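Local coordinates for dipeptide Epimerase (Enterococcus faecalis V583, PDB 3JVA), which belongs to the mandelate racemase/muconate lactonizing enzyme family of the enolase superfamily and carries a magnesium ion in its barrel domain, at residues I133-D138 and Q145-K150. Sequence-based numbering, arbitrary orientation.
Sequences ITLGID and QKAVEK
L135 extends its side chain toward helix 140-152 and spreads its two methyls against it: CD1 lies 3.9 Å from A147 CB, and CD2 is 3.8 Å from K150 CG, nearly a turn further along. The L135 and K150 side chains run past each other in opposite directions, and K150 adds its methylenes to this apolar seam. Its chain bends early (chi2 -51°), which takes CD across I133 at roughly a right angle, with CD 4.0 Å from I133 CD1, while CB and CG rest on the other branch, CG2. This is the close-packed half, where I133, L135 and A147 are all buried.

The other half is polar and watery. K146 turns its chain at chi3 (-55°) and brings NZ to the loop, where it donates to G136 O; at 2.5 Å the bond is very short. Two waters accept from the same ammonium. One, 2.9 Å from K146 NZ, also takes the N-H of G136; the other passes the link on to D138 OD1. The lysine therefore meets the aspartate through water, their charged atoms NZ and OD1 standing 4.8 Å apart, a spacing at which some electrostatic attraction is likely.

In the TIM-barrel-like domain the contact joins strand 128-134, through its outgoing loop, to helix 140-152 of the first beta-alpha-beta unit. Strand 157-161 pairs alongside, its L158 touching both I133 and A147, and I176 of helix 166-180 packs against L135 and A147.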
# COMPACT_ATOMS: atom_id res chain seq x y z
N ILE B 133 -32.30 24.88 -12.66
CA ILE B 133 -33.52 24.33 -13.21
C ILE B 133 -33.08 23.41 -14.34
O ILE B 133 -32.18 23.75 -15.12
CB ILE B 133 -34.50 25.41 -13.74
CG1 ILE B 133 -35.81 24.74 -14.17
CG2 ILE B 133 -33.89 26.17 -14.91
CD1 ILE B 133 -36.95 25.71 -14.42
N THR B 134 -33.69 22.24 -14.40
CA THR B 134 -33.36 21.24 -15.41
C THR B 134 -34.15 21.46 -16.69
O THR B 134 -35.36 21.67 -16.66
CB THR B 134 -33.64 19.81 -14.88
OG1 THR B 134 -32.82 19.56 -13.73
CG2 THR B 134 -33.35 18.77 -15.95
N LEU B 135 -33.46 21.42 -17.82
CA LEU B 135 -34.11 21.58 -19.11
C LEU B 135 -34.41 20.18 -19.63
O LEU B 135 -33.52 19.34 -19.70
CB LEU B 135 -33.20 22.32 -20.10
CG LEU B 135 -32.75 23.73 -19.74
CD1 LEU B 135 -31.83 24.25 -20.84
CD2 LEU B 135 -33.95 24.65 -19.57
N GLY B 136 -35.67 19.94 -19.99
CA GLY B 136 -36.03 18.63 -20.50
C GLY B 136 -35.35 18.34 -21.83
O GLY B 136 -35.18 19.24 -22.65
N ILE B 137 -34.96 17.09 -22.04
CA ILE B 137 -34.29 16.71 -23.28
C ILE B 137 -35.22 16.94 -24.47
O ILE B 137 -36.40 16.59 -24.43
CB ILE B 137 -33.83 15.24 -23.23
CG1 ILE B 137 -32.70 15.10 -22.20
CG2 ILE B 137 -33.34 14.78 -24.60
CD1 ILE B 137 -31.50 16.00 -22.48
N ASP B 138 -34.67 17.53 -25.52
CA ASP B 138 -35.45 17.82 -26.72
C ASP B 138 -34.46 18.25 -27.80
O ASP B 138 -33.24 18.22 -27.57
CB ASP B 138 -36.45 18.93 -26.42
CG ASP B 138 -37.67 18.90 -27.32
OD1 ASP B 138 -38.75 19.35 -26.88
OD2 ASP B 138 -37.55 18.43 -28.47
N GLN B 145 -34.29 27.61 -26.78
CA GLN B 145 -35.32 28.61 -26.52
C GLN B 145 -35.81 28.49 -25.07
O GLN B 145 -36.14 29.49 -24.44
CB GLN B 145 -36.50 28.46 -27.49
CG GLN B 145 -37.34 27.21 -27.31
CD GLN B 145 -38.58 27.22 -28.19
OE1 GLN B 145 -38.49 27.25 -29.42
NE2 GLN B 145 -39.75 27.20 -27.57
N LYS B 146 -35.84 27.26 -24.55
CA LYS B 146 -36.26 27.07 -23.17
C LYS B 146 -35.22 27.69 -22.24
O LYS B 146 -35.57 28.28 -21.23
CB LYS B 146 -36.44 25.58 -22.86
CG LYS B 146 -37.57 24.92 -23.63
CD LYS B 146 -37.74 23.46 -23.21
CE LYS B 146 -36.45 22.67 -23.35
NZ LYS B 146 -36.63 21.24 -23.02
N ALA B 147 -33.95 27.55 -22.61
CA ALA B 147 -32.87 28.11 -21.81
C ALA B 147 -33.04 29.63 -21.70
O ALA B 147 -32.95 30.20 -20.61
CB ALA B 147 -31.52 27.77 -22.43
N VAL B 148 -33.28 30.29 -22.83
CA VAL B 148 -33.45 31.73 -22.79
C VAL B 148 -34.64 32.08 -21.90
O VAL B 148 -34.57 33.02 -21.11
CB VAL B 148 -33.63 32.35 -24.21
CG1 VAL B 148 -32.41 32.07 -25.06
CG2 VAL B 148 -34.87 31.80 -24.87
N GLU B 149 -35.72 31.32 -22.01
CA GLU B 149 -36.90 31.57 -21.19
C GLU B 149 -36.57 31.50 -19.70
O GLU B 149 -36.97 32.37 -18.93
CB GLU B 149 -38.01 30.57 -21.53
CG GLU B 149 -38.58 30.74 -22.93
CD GLU B 149 -39.64 29.71 -23.29
OE1 GLU B 149 -40.13 29.74 -24.43
OE2 GLU B 149 -39.97 28.87 -22.43
N LYS B 150 -35.83 30.46 -19.30
CA LYS B 150 -35.47 30.29 -17.89
C LYS B 150 -34.53 31.39 -17.42
O LYS B 150 -34.62 31.85 -16.28
CB LYS B 150 -34.82 28.92 -17.67
CG LYS B 150 -35.62 27.75 -18.23
CD LYS B 150 -37.07 27.78 -17.79
CE LYS B 150 -37.85 26.64 -18.42
NZ LYS B 150 -39.30 26.71 -18.11
O HOH W 1 -37.60 22.16 -20.45
O HOH W 2 -38.75 20.54 -24.37